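Recombination protein RecR (Deinococcus radiodurans, PDB 1VDD) probably takes part in recombinational DNA repair independent of RecBC, perhaps acting with RecF and RecO. Local coordinates at residues L103-L111 with L122-R130. Numbering follows the deposited sequence.
Sequences LYHVLHGVL and LHIKPLLPR
H105, on the edge strand 103-106 of the Toprim sheet, meets the loop 122-130 with both ring nitrogens. NE2 gives its proton to H123 O at 2.7 Å, an almost straight bond (174°) lying in the ring plane. With CG anti to the backbone N (chi1 -172°), the ring reaches across to the loop, and L127 lies over one face, though the closeness of its CD2 is doubtful in the model. At the ring's other nitrogen, R130 NH1 donates weakly to ND1 at 3.1 Å, the guanidinium turned 49° from the ring. The same NH1 makes its better bond to Y104 O at 3.0 Å, which NH2 also approaches in a weaker one; the bend at chi3 swings the guanidinium to this edge-on position, beside C60 of the zinc site. Farther along, the H108 and H123 rings stand nearly perpendicular, and H108 ND1 donates to V106 O at 3.2 Å. L122 CD1 packs against L111 CD2. A leucine in place of H105 would probably strand H123 O without its donor and leave R130 held by Y104 O alone within this contact. The strong NE2 bond, with a weak one received at ND1, would be consistent with a neutral H105.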
loop_
_atom_site.group_PDB
_atom_site.type_symbol
_atom_site.label_atom_id
_atom_site.label_comp_id
_atom_site.label_asym_id
_atom_site.label_seq_id
_atom_site.Cartn_x
_atom_site.Cartn_y
_atom_site.Cartn_z
ATOM N N LEU A 103 34.160 -16.907 0.683
ATOM C CA LEU A 103 34.122 -16.510 2.084
ATOM C C LEU A 103 33.408 -15.169 2.199
ATOM O O LEU A 103 33.360 -14.408 1.239
ATOM C CB LEU A 103 35.544 -16.400 2.642
ATOM C CG LEU A 103 36.476 -17.621 2.572
ATOM C CD1 LEU A 103 37.712 -17.341 3.420
ATOM C CD2 LEU A 103 35.778 -18.886 3.088
ATOM N N TYR A 104 32.831 -14.883 3.357
ATOM C CA TYR A 104 32.165 -13.601 3.550
ATOM C C TYR A 104 32.890 -12.798 4.629
ATOM O O TYR A 104 33.743 -13.320 5.322
ATOM C CB TYR A 104 30.720 -13.795 4.012
ATOM C CG TYR A 104 29.837 -14.548 3.062
ATOM C CD1 TYR A 104 29.578 -15.896 3.250
ATOM C CD2 TYR A 104 29.234 -13.900 1.983
ATOM C CE1 TYR A 104 28.743 -16.583 2.397
ATOM C CE2 TYR A 104 28.405 -14.572 1.124
ATOM C CZ TYR A 104 28.160 -15.920 1.331
ATOM O OH TYR A 104 27.351 -16.617 0.463
ATOM N N HIS A 105 32.555 -11.522 4.744
ATOM C CA HIS A 105 33.098 -10.664 5.793
ATOM C C HIS A 105 31.988 -9.671 6.142
ATOM O O HIS A 105 31.399 -9.055 5.255
ATOM C CB HIS A 105 34.346 -9.894 5.368
ATOM C CG HIS A 105 34.997 -9.177 6.510
ATOM N ND1 HIS A 105 35.756 -9.829 7.461
ATOM C CD2 HIS A 105 34.930 -7.884 6.908
ATOM C CE1 HIS A 105 36.125 -8.970 8.394
ATOM N NE2 HIS A 105 35.637 -7.783 8.084
ATOM N N VAL A 106 31.704 -9.513 7.429
ATOM C CA VAL A 106 30.625 -8.634 7.833
ATOM C C VAL A 106 30.983 -7.376 8.632
ATOM O O VAL A 106 31.309 -7.439 9.820
ATOM C CB VAL A 106 29.575 -9.431 8.634
ATOM C CG1 VAL A 106 28.403 -8.546 8.965
ATOM C CG2 VAL A 106 29.129 -10.662 7.844
ATOM N N LEU A 107 30.938 -6.230 7.967
ATOM C CA LEU A 107 31.172 -4.966 8.639
ATOM C C LEU A 107 29.818 -4.910 9.305
ATOM O O LEU A 107 28.814 -5.045 8.618
ATOM C CB LEU A 107 31.250 -3.831 7.625
ATOM C CG LEU A 107 31.977 -4.134 6.320
ATOM C CD1 LEU A 107 31.839 -2.946 5.408
ATOM C CD2 LEU A 107 33.446 -4.454 6.593
ATOM N N HIS A 108 29.732 -4.738 10.610
ATOM C CA HIS A 108 28.389 -4.733 11.153
ATOM C C HIS A 108 27.691 -3.400 10.987
ATOM O O HIS A 108 27.173 -2.827 11.933
ATOM C CB HIS A 108 28.391 -5.211 12.605
ATOM C CG HIS A 108 28.213 -6.695 12.742
ATOM N ND1 HIS A 108 29.044 -7.604 12.124
ATOM C CD2 HIS A 108 27.271 -7.425 13.386
ATOM C CE1 HIS A 108 28.619 -8.829 12.378
ATOM N NE2 HIS A 108 27.545 -8.748 13.141
ATOM N N GLY A 109 27.672 -2.920 9.746
ATOM C CA GLY A 109 27.019 -1.661 9.442
ATOM C C GLY A 109 27.549 -0.983 8.194
ATOM O O GLY A 109 28.171 -1.599 7.335
ATOM N N VAL A 110 27.299 0.312 8.100
ATOM C CA VAL A 110 27.744 1.085 6.956
ATOM C C VAL A 110 28.366 2.355 7.475
ATOM O O VAL A 110 27.953 2.867 8.501
ATOM C CB VAL A 110 26.570 1.512 6.078
ATOM C CG1 VAL A 110 27.048 1.736 4.660
ATOM C CG2 VAL A 110 25.463 0.481 6.149
ATOM N N LEU A 111 29.348 2.871 6.757
ATOM C CA LEU A 111 29.980 4.112 7.162
ATOM C C LEU A 111 28.950 5.237 7.085
ATOM O O LEU A 111 27.903 5.097 6.460
ATOM C CB LEU A 111 31.173 4.420 6.254
ATOM C CG LEU A 111 32.280 3.367 6.341
ATOM C CD1 LEU A 111 33.456 3.776 5.474
ATOM C CD2 LEU A 111 32.724 3.221 7.789
ATOM N N LEU A 122 32.895 -0.271 12.630
ATOM C CA LEU A 122 32.599 -1.381 11.720
ATOM C C LEU A 122 33.817 -2.312 11.662
ATOM O O LEU A 122 34.959 -1.861 11.744
ATOM C CB LEU A 122 32.267 -0.863 10.311
ATOM C CG LEU A 122 31.034 0.037 10.147
ATOM C CD1 LEU A 122 30.827 0.352 8.671
ATOM C CD2 LEU A 122 29.797 -0.644 10.716
ATOM N N HIS A 123 33.568 -3.609 11.514
ATOM C CA HIS A 123 34.641 -4.588 11.483
ATOM C C HIS A 123 35.546 -4.504 10.255
ATOM O O HIS A 123 35.793 -5.503 9.582
ATOM C CB HIS A 123 34.052 -5.997 11.622
ATOM C CG HIS A 123 33.288 -6.205 12.894
ATOM N ND1 HIS A 123 31.911 -6.247 12.939
ATOM C CD2 HIS A 123 33.708 -6.317 14.177
ATOM C CE1 HIS A 123 31.515 -6.371 14.193
ATOM N NE2 HIS A 123 32.586 -6.414 14.965
ATOM N N ILE A 124 36.069 -3.319 9.973
ATOM C CA ILE A 124 36.938 -3.169 8.816
ATOM C C ILE A 124 38.369 -3.625 9.085
ATOM O O ILE A 124 39.044 -4.114 8.187
ATOM C CB ILE A 124 36.927 -1.708 8.302
ATOM C CG1 ILE A 124 35.502 -1.336 7.868
ATOM C CG2 ILE A 124 37.912 -1.546 7.135
ATOM C CD1 ILE A 124 35.404 -0.065 7.052
ATOM N N LYS A 125 38.830 -3.487 10.323
ATOM C CA LYS A 125 40.187 -3.912 10.655
ATOM C C LYS A 125 40.429 -5.411 10.422
ATOM O O LYS A 125 41.285 -5.785 9.631
ATOM C CB LYS A 125 40.527 -3.578 12.113
ATOM C CG LYS A 125 41.982 -3.892 12.487
ATOM C CD LYS A 125 42.150 -4.346 13.945
ATOM C CE LYS A 125 41.628 -5.774 14.189
ATOM N NZ LYS A 125 42.364 -6.849 13.440
ATOM N N PRO A 126 39.674 -6.289 11.104
ATOM C CA PRO A 126 39.860 -7.734 10.935
ATOM C C PRO A 126 39.772 -8.271 9.510
ATOM O O PRO A 126 39.953 -9.470 9.289
ATOM C CB PRO A 126 38.793 -8.329 11.850
ATOM C CG PRO A 126 37.730 -7.282 11.865
ATOM C CD PRO A 126 38.526 -6.017 11.986
ATOM N N LEU A 127 39.498 -7.392 8.551
ATOM C CA LEU A 127 39.402 -7.798 7.157
ATOM C C LEU A 127 40.776 -7.739 6.492
ATOM O O LEU A 127 41.185 -8.684 5.806
ATOM C CB LEU A 127 38.420 -6.893 6.406
ATOM C CG LEU A 127 38.010 -7.278 4.971
ATOM C CD1 LEU A 127 39.090 -6.912 3.991
ATOM C CD2 LEU A 127 37.726 -8.768 4.898
ATOM N N LEU A 128 41.476 -6.624 6.698
ATOM C CA LEU A 128 42.804 -6.411 6.125
ATOM C C LEU A 128 43.692 -7.655 6.177
ATOM O O LEU A 128 44.123 -8.162 5.142
ATOM C CB LEU A 128 43.520 -5.256 6.836
ATOM C CG LEU A 128 42.844 -3.887 6.842
ATOM C CD1 LEU A 128 43.831 -2.887 7.392
ATOM C CD2 LEU A 128 42.415 -3.475 5.431
ATOM N N PRO A 129 43.967 -8.174 7.385
ATOM C CA PRO A 129 44.816 -9.361 7.467
ATOM C C PRO A 129 44.307 -10.557 6.665
ATOM O O PRO A 129 45.091 -11.412 6.268
ATOM C CB PRO A 129 44.884 -9.632 8.968
ATOM C CG PRO A 129 43.574 -9.123 9.460
ATOM C CD PRO A 129 43.429 -7.826 8.711
ATOM N N ARG A 130 43.006 -10.625 6.416
ATOM C CA ARG A 130 42.457 -11.746 5.646
ATOM C C ARG A 130 42.716 -11.607 4.154
ATOM O O ARG A 130 42.655 -12.589 3.415
ATOM C CB ARG A 130 40.945 -11.870 5.855
ATOM C CG ARG A 130 40.535 -12.330 7.235
ATOM C CD ARG A 130 39.042 -12.450 7.307
ATOM N NE ARG A 130 38.526 -13.481 6.413
ATOM C CZ ARG A 130 37.244 -13.582 6.076
ATOM N NH1 ARG A 130 36.368 -12.708 6.562
ATOM N NH2 ARG A 130 36.832 -14.553 5.268
#